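Local coordinates for protein probable oxidoreductase (Pseudomonas aeruginosa, PDB 4B7C) that probably catalyses NADP-dependent oxidation or reduction as a medium-chain dehydrogenase/reductase, although its physiological substrate is not established, at residues B[20-26]-B[316-321]; B[8-12]-B[313-317]. All coordinates share one frame. Residues are numbered along the deposited sequence.

Overall arrangement
Both contacts lie in the GroES-like domain, which in medium-chain dehydrogenases/reductases is the catalytic domain, where the C-terminal end of the chain, after the Rossmann domain, returns to pack against the N-terminal strands. Interaction 1 sets the loop 20-26 on helix 316-321; interaction 2 sets strand 7-13 on the 3-10 turn that leads into the same helix. Their centres are about 10 Å apart, and Phe316 and Pro317 serve in both. On the N-terminal side they join where Phe26 CB lies 3.8 Å from Tyr11 CD1, so Phe26, Tyr11, Phe316 and Pro317 form one continuous cluster of three aromatic rings and a proline. The two centres lie about 19 and 21 Å from the chain's centre.

Interaction 1: residues B[20-26]-B[316-321]; sequences LPGRDTF and FPETLL
A salt bridge spans the outer side of this contact: Arg23 NH1 donates to Glu318 OE1 at 3.1 Å with an N-H...O angle of 153°. It links the loop before strand 26-32 of the GroES-like domain to the helix 316-321, which comes after the Rossmann domain in sequence. Arg23 reaches across with an m, m, m side chain, and Glu318 meets it with chi1 p; NH1 also passes 3.9 Å from Pro317 CB. The loop is extended at Leu20 and Pro21, then turns through Arg23 and Asp24, a turn held by Gly22 N donating to Thr25 OG1 at 2.8 Å, and enters the strand at Phe26. In the helix, Leu320 N bonds Phe316 O at 2.8 Å. Closest CA pairs are Arg23 with Pro317 at 7.0 Å and Pro21 with Leu321 at 7.5 Å. Beneath the salt bridge, Phe26 (chi1 m) points toward the helix and presents a ring face to the edge of Phe316 (chi1 t), a T-shaped pair with centroids 5.0 Å apart and planes at 68°. Phe26 CZ also touches Leu320 CD2 at 4.0 Å, while Met58 and Met54 of helix 53-58 pack on Phe26 and Phe316 respectively. At the other end Leu321, chi1 m and chi2 t, puts CD2 3.3 Å from Pro21 O and 4.0 Å from Pro21 CG.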
loop_
_atom_site.group_PDB
_atom_site.type_symbol
_atom_site.label_atom_id
_atom_site.label_comp_id
_atom_site.label_asym_id
_atom_site.label_seq_id
_atom_site.Cartn_x
_atom_site.Cartn_y
_atom_site.Cartn_z
ATOM N N LEU B 20 7.717 -20.787 18.035
ATOM C CA LEU B 20 6.731 -21.823 17.763
ATOM C C LEU B 20 6.006 -22.181 19.065
ATOM O O LEU B 20 6.638 -22.264 20.111
ATOM C CB LEU B 20 7.403 -23.090 17.173
ATOM C CG LEU B 20 6.686 -23.891 16.094
ATOM C CD1 LEU B 20 6.454 -23.094 14.819
ATOM C CD2 LEU B 20 7.432 -25.191 15.803
ATOM N N PRO B 21 4.671 -22.374 19.013
ATOM C CA PRO B 21 3.978 -22.804 20.224
ATOM C C PRO B 21 4.389 -24.210 20.595
ATOM O O PRO B 21 4.605 -25.067 19.726
ATOM C CB PRO B 21 2.480 -22.731 19.864
ATOM C CG PRO B 21 2.408 -22.552 18.393
ATOM C CD PRO B 21 3.757 -22.167 17.878
ATOM N N GLY B 22 4.433 -24.445 21.893
ATOM C CA GLY B 22 4.997 -25.662 22.408
ATOM C C GLY B 22 4.008 -26.367 23.293
ATOM O O GLY B 22 2.797 -26.083 23.271
ATOM N N ARG B 23 4.518 -27.307 24.075
ATOM C CA ARG B 23 3.648 -28.161 24.856
ATOM C C ARG B 23 3.172 -27.488 26.137
ATOM O O ARG B 23 2.245 -27.994 26.747
ATOM C CB ARG B 23 4.257 -29.544 25.114
ATOM C CG ARG B 23 4.451 -30.379 23.851
ATOM C CD ARG B 23 3.133 -30.727 23.118
ATOM N NE ARG B 23 2.367 -31.798 23.767
ATOM C CZ ARG B 23 1.366 -32.466 23.192
ATOM N NH1 ARG B 23 0.997 -32.232 21.931
ATOM N NH2 ARG B 23 0.741 -33.401 23.888
ATOM N N ASP B 24 3.768 -26.359 26.530
ATOM C CA ASP B 24 3.351 -25.628 27.740
ATOM C C ASP B 24 2.479 -24.398 27.362
ATOM O O ASP B 24 1.987 -23.679 28.231
ATOM C CB ASP B 24 4.572 -25.201 28.604
ATOM C CG ASP B 24 5.154 -26.346 29.518
ATOM O OD1 ASP B 24 4.868 -27.471 29.141
ATOM O OD2 ASP B 24 5.909 -26.166 30.573
ATOM N N THR B 25 2.274 -24.176 26.065
ATOM C CA THR B 25 1.528 -23.006 25.575
ATOM C C THR B 25 0.053 -23.081 25.981
ATOM O O THR B 25 -0.545 -22.075 26.367
ATOM C CB THR B 25 1.628 -22.878 24.045
ATOM O OG1 THR B 25 3.019 -22.826 23.660
ATOM C CG2 THR B 25 0.937 -21.615 23.585
ATOM N N PHE B 26 -0.508 -24.285 25.914
ATOM C CA PHE B 26 -1.911 -24.514 26.281
ATOM C C PHE B 26 -2.078 -25.415 27.496
ATOM O O PHE B 26 -1.252 -26.278 27.756
ATOM C CB PHE B 26 -2.678 -25.124 25.117
ATOM C CG PHE B 26 -2.588 -24.330 23.857
ATOM C CD1 PHE B 26 -3.346 -23.186 23.702
ATOM C CD2 PHE B 26 -1.760 -24.731 22.829
ATOM C CE1 PHE B 26 -3.266 -22.446 22.544
ATOM C CE2 PHE B 26 -1.674 -23.999 21.663
ATOM C CZ PHE B 26 -2.429 -22.853 21.516
ATOM N N PHE B 316 -5.296 -31.193 19.755
ATOM C CA PHE B 316 -5.196 -29.792 19.306
ATOM C C PHE B 316 -3.763 -29.188 19.249
ATOM O O PHE B 316 -3.341 -28.712 18.191
ATOM C CB PHE B 316 -6.128 -28.890 20.133
ATOM C CG PHE B 316 -5.901 -27.423 19.903
ATOM C CD1 PHE B 316 -6.254 -26.843 18.707
ATOM C CD2 PHE B 316 -5.258 -26.646 20.857
ATOM C CE1 PHE B 316 -5.999 -25.506 18.472
ATOM C CE2 PHE B 316 -4.996 -25.300 20.637
ATOM C CZ PHE B 316 -5.373 -24.727 19.431
ATOM N N PRO B 317 -3.020 -29.198 20.372
ATOM C CA PRO B 317 -1.657 -28.613 20.354
ATOM C C PRO B 317 -0.750 -29.178 19.283
ATOM O O PRO B 317 -0.003 -28.418 18.672
ATOM C CB PRO B 317 -1.094 -28.957 21.745
ATOM C CG PRO B 317 -2.295 -29.150 22.592
ATOM C CD PRO B 317 -3.320 -29.786 21.686
ATOM N N GLU B 318 -0.769 -30.499 19.094
ATOM C CA GLU B 318 0.097 -31.127 18.087
ATOM C C GLU B 318 -0.418 -30.804 16.708
ATOM O O GLU B 318 0.369 -30.474 15.826
ATOM C CB GLU B 318 0.222 -32.653 18.231
ATOM C CG GLU B 318 -1.025 -33.498 18.262
ATOM C CD GLU B 318 -1.452 -33.881 19.666
ATOM O OE1 GLU B 318 -1.639 -32.930 20.441
ATOM O OE2 GLU B 318 -1.611 -35.097 20.009
ATOM N N THR B 319 -1.731 -30.957 16.531
ATOM C CA THR B 319 -2.362 -30.746 15.232
ATOM C C THR B 319 -2.145 -29.324 14.753
ATOM O O THR B 319 -1.910 -29.095 13.577
ATOM C CB THR B 319 -3.870 -31.068 15.267
ATOM O OG1 THR B 319 -4.077 -32.411 15.739
ATOM C CG2 THR B 319 -4.466 -30.904 13.877
ATOM N N LEU B 320 -2.177 -28.383 15.685
ATOM C CA LEU B 320 -1.877 -26.979 15.379
ATOM C C LEU B 320 -0.494 -26.756 14.741
ATOM O O LEU B 320 -0.352 -25.918 13.851
ATOM C CB LEU B 320 -2.004 -26.114 16.642
ATOM C CG LEU B 320 -1.949 -24.590 16.400
ATOM C CD1 LEU B 320 -2.984 -24.130 15.379
ATOM C CD2 LEU B 320 -2.093 -23.770 17.672
ATOM N N LEU B 321 0.513 -27.496 15.211
ATOM C CA LEU B 321 1.884 -27.407 14.670
ATOM C C LEU B 321 1.974 -27.833 13.220
ATOM O O LEU B 321 2.775 -27.280 12.462
ATOM C CB LEU B 321 2.861 -28.247 15.487
ATOM C CG LEU B 321 3.057 -27.679 16.898
ATOM C CD1 LEU B 321 4.171 -28.381 17.653
ATOM C CD2 LEU B 321 3.306 -26.176 16.879
#

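Interaction 2: residues B[8-12]-B[313-317]; sequences NRQYQ and LETFP
Residues 8-12 are extended, part of strand 7-13, which pairs antiparallel with strand 26-32 in the GroES-like domain. Facing them, residues 313-315 make a 3-10 turn, closed by Phe316 N to Leu313 O at 3.0 Å, that runs into helix 316-321. The closest CA pairs are Arg9 with Leu313 at 8.4 Å and Tyr11 with Phe316 at 8.1 Å, so side chains bridge the gap. The strand's alternation points Arg9 and Tyr11 toward the turn and Gln10 away. Tyr11, with chi1 at -88°, is buried, and its hydroxyl OH donates to the carbonyl Glu314 O at 2.7 Å. The same ring has Leu313 O at its edge, 3.3 Å from Tyr11 CE2, and packs on Phe316 with CE2 to CB at 3.7 Å; the two rings meet obliquely, centroids 5.5 Å apart and planes at 43°. Phe28 of the partner strand stacks on Tyr11. Arg9 (m, t, m) reaches across to the start of the turn, where Leu313 CD2 lies over one face of its guanidinium, and its stronger polar partner is Asp104, which forms a salt bridge with NE. Toward the turn it adds a long salt bridge with a weak hydrogen bond, Arg9 NH1 to Glu314 OE1 at 3.5 Å. Where the helix starts, Pro317 CD sits 3.4 Å from Tyr11 CZ.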
loop_
_atom_site.group_PDB
_atom_site.type_symbol
_atom_site.label_atom_id
_atom_site.label_comp_id
_atom_site.label_asym_id
_atom_site.label_seq_id
_atom_site.Cartn_x
_atom_site.Cartn_y
_atom_site.Cartn_z
ATOM N N ASN B 8 -17.221 -30.082 30.103
ATOM C CA ASN B 8 -16.711 -29.378 28.923
ATOM C C ASN B 8 -15.191 -29.337 28.973
ATOM O O ASN B 8 -14.615 -28.633 29.793
ATOM C CB ASN B 8 -17.275 -27.950 28.864
ATOM C CG ASN B 8 -16.845 -27.197 27.613
ATOM O OD1 ASN B 8 -16.584 -27.800 26.561
ATOM N ND2 ASN B 8 -16.760 -25.871 27.722
ATOM N N ARG B 9 -14.542 -30.101 28.098
ATOM C CA ARG B 9 -13.085 -30.057 28.010
ATOM C C ARG B 9 -12.696 -28.825 27.205
ATOM O O ARG B 9 -13.300 -28.539 26.164
ATOM C CB ARG B 9 -12.498 -31.299 27.343
ATOM C CG ARG B 9 -12.868 -32.618 28.018
ATOM C CD ARG B 9 -12.424 -33.795 27.175
ATOM N NE ARG B 9 -13.058 -33.792 25.865
ATOM C CZ ARG B 9 -12.620 -34.473 24.814
ATOM N NH1 ARG B 9 -11.532 -35.235 24.889
ATOM N NH2 ARG B 9 -13.272 -34.384 23.668
ATOM N N GLN B 10 -11.673 -28.124 27.685
ATOM C CA GLN B 10 -11.220 -26.882 27.067
ATOM C C GLN B 10 -9.705 -26.804 26.996
ATOM O O GLN B 10 -9.006 -27.228 27.918
ATOM C CB GLN B 10 -11.684 -25.678 27.870
ATOM C CG GLN B 10 -13.150 -25.618 28.216
ATOM C CD GLN B 10 -13.444 -24.368 29.029
ATOM O OE1 GLN B 10 -12.759 -24.088 30.011
ATOM N NE2 GLN B 10 -14.426 -23.581 28.592
ATOM N N TYR B 11 -9.212 -26.244 25.905
ATOM C CA TYR B 11 -7.825 -25.819 25.836
ATOM C C TYR B 11 -7.759 -24.331 26.115
ATOM O O TYR B 11 -8.319 -23.521 25.370
ATOM C CB TYR B 11 -7.185 -26.135 24.496
ATOM C CG TYR B 11 -6.574 -27.498 24.458
ATOM C CD1 TYR B 11 -5.400 -27.772 25.156
ATOM C CD2 TYR B 11 -7.163 -28.524 23.724
ATOM C CE1 TYR B 11 -4.829 -29.030 25.123
ATOM C CE2 TYR B 11 -6.605 -29.785 23.695
ATOM C CZ TYR B 11 -5.434 -30.032 24.397
ATOM O OH TYR B 11 -4.886 -31.283 24.367
ATOM N N GLN B 12 -7.092 -23.987 27.212
ATOM C CA GLN B 12 -6.896 -22.594 27.587
ATOM C C GLN B 12 -5.499 -22.144 27.198
ATOM O O GLN B 12 -4.575 -22.947 27.142
ATOM C CB GLN B 12 -7.085 -22.394 29.080
ATOM C CG GLN B 12 -8.474 -22.733 29.573
ATOM C CD GLN B 12 -8.593 -22.662 31.083
ATOM O OE1 GLN B 12 -7.599 -22.487 31.786
ATOM N NE2 GLN B 12 -9.815 -22.811 31.592
ATOM N N LEU B 313 -10.330 -33.601 19.871
ATOM C CA LEU B 313 -10.064 -32.320 20.516
ATOM C C LEU B 313 -8.716 -32.329 21.245
ATOM O O LEU B 313 -7.949 -31.362 21.179
ATOM C CB LEU B 313 -11.170 -31.992 21.517
ATOM C CG LEU B 313 -10.957 -30.715 22.325
ATOM C CD1 LEU B 313 -11.062 -29.508 21.395
ATOM C CD2 LEU B 313 -11.951 -30.605 23.458
ATOM N N GLU B 314 -8.442 -33.445 21.914
ATOM C CA GLU B 314 -7.232 -33.627 22.724
ATOM C C GLU B 314 -5.926 -33.476 21.910
ATOM O O GLU B 314 -4.892 -33.154 22.470
ATOM C CB GLU B 314 -7.279 -34.973 23.506
ATOM C CG GLU B 314 -7.176 -36.250 22.657
ATOM C CD GLU B 314 -8.482 -36.660 21.981
ATOM O OE1 GLU B 314 -9.515 -35.963 22.138
ATOM O OE2 GLU B 314 -8.474 -37.696 21.273
ATOM N N THR B 315 -5.989 -33.710 20.601
ATOM C CA THR B 315 -4.817 -33.588 19.722
ATOM C C THR B 315 -4.495 -32.146 19.293
ATOM O O THR B 315 -3.511 -31.916 18.584
ATOM C CB THR B 315 -4.967 -34.415 18.430
ATOM O OG1 THR B 315 -5.925 -33.796 17.557
ATOM C CG2 THR B 315 -5.377 -35.866 18.750
ATOM N N PHE B 316 -5.296 -31.193 19.755
ATOM C CA PHE B 316 -5.196 -29.792 19.306
ATOM C C PHE B 316 -3.763 -29.188 19.249
ATOM O O PHE B 316 -3.341 -28.712 18.191
ATOM C CB PHE B 316 -6.128 -28.890 20.133
ATOM C CG PHE B 316 -5.901 -27.423 19.903
ATOM C CD1 PHE B 316 -6.254 -26.843 18.707
ATOM C CD2 PHE B 316 -5.258 -26.646 20.857
ATOM C CE1 PHE B 316 -5.999 -25.506 18.472
ATOM C CE2 PHE B 316 -4.996 -25.300 20.637
ATOM C CZ PHE B 316 -5.373 -24.727 19.431
ATOM N N PRO B 317 -3.020 -29.198 20.372
ATOM C CA PRO B 317 -1.657 -28.613 20.354
ATOM C C PRO B 317 -0.750 -29.178 19.283
ATOM O O PRO B 317 -0.003 -28.418 18.672
ATOM C CB PRO B 317 -1.094 -28.957 21.745
ATOM C CG PRO B 317 -2.295 -29.150 22.592
ATOM C CD PRO B 317 -3.320 -29.786 21.686
#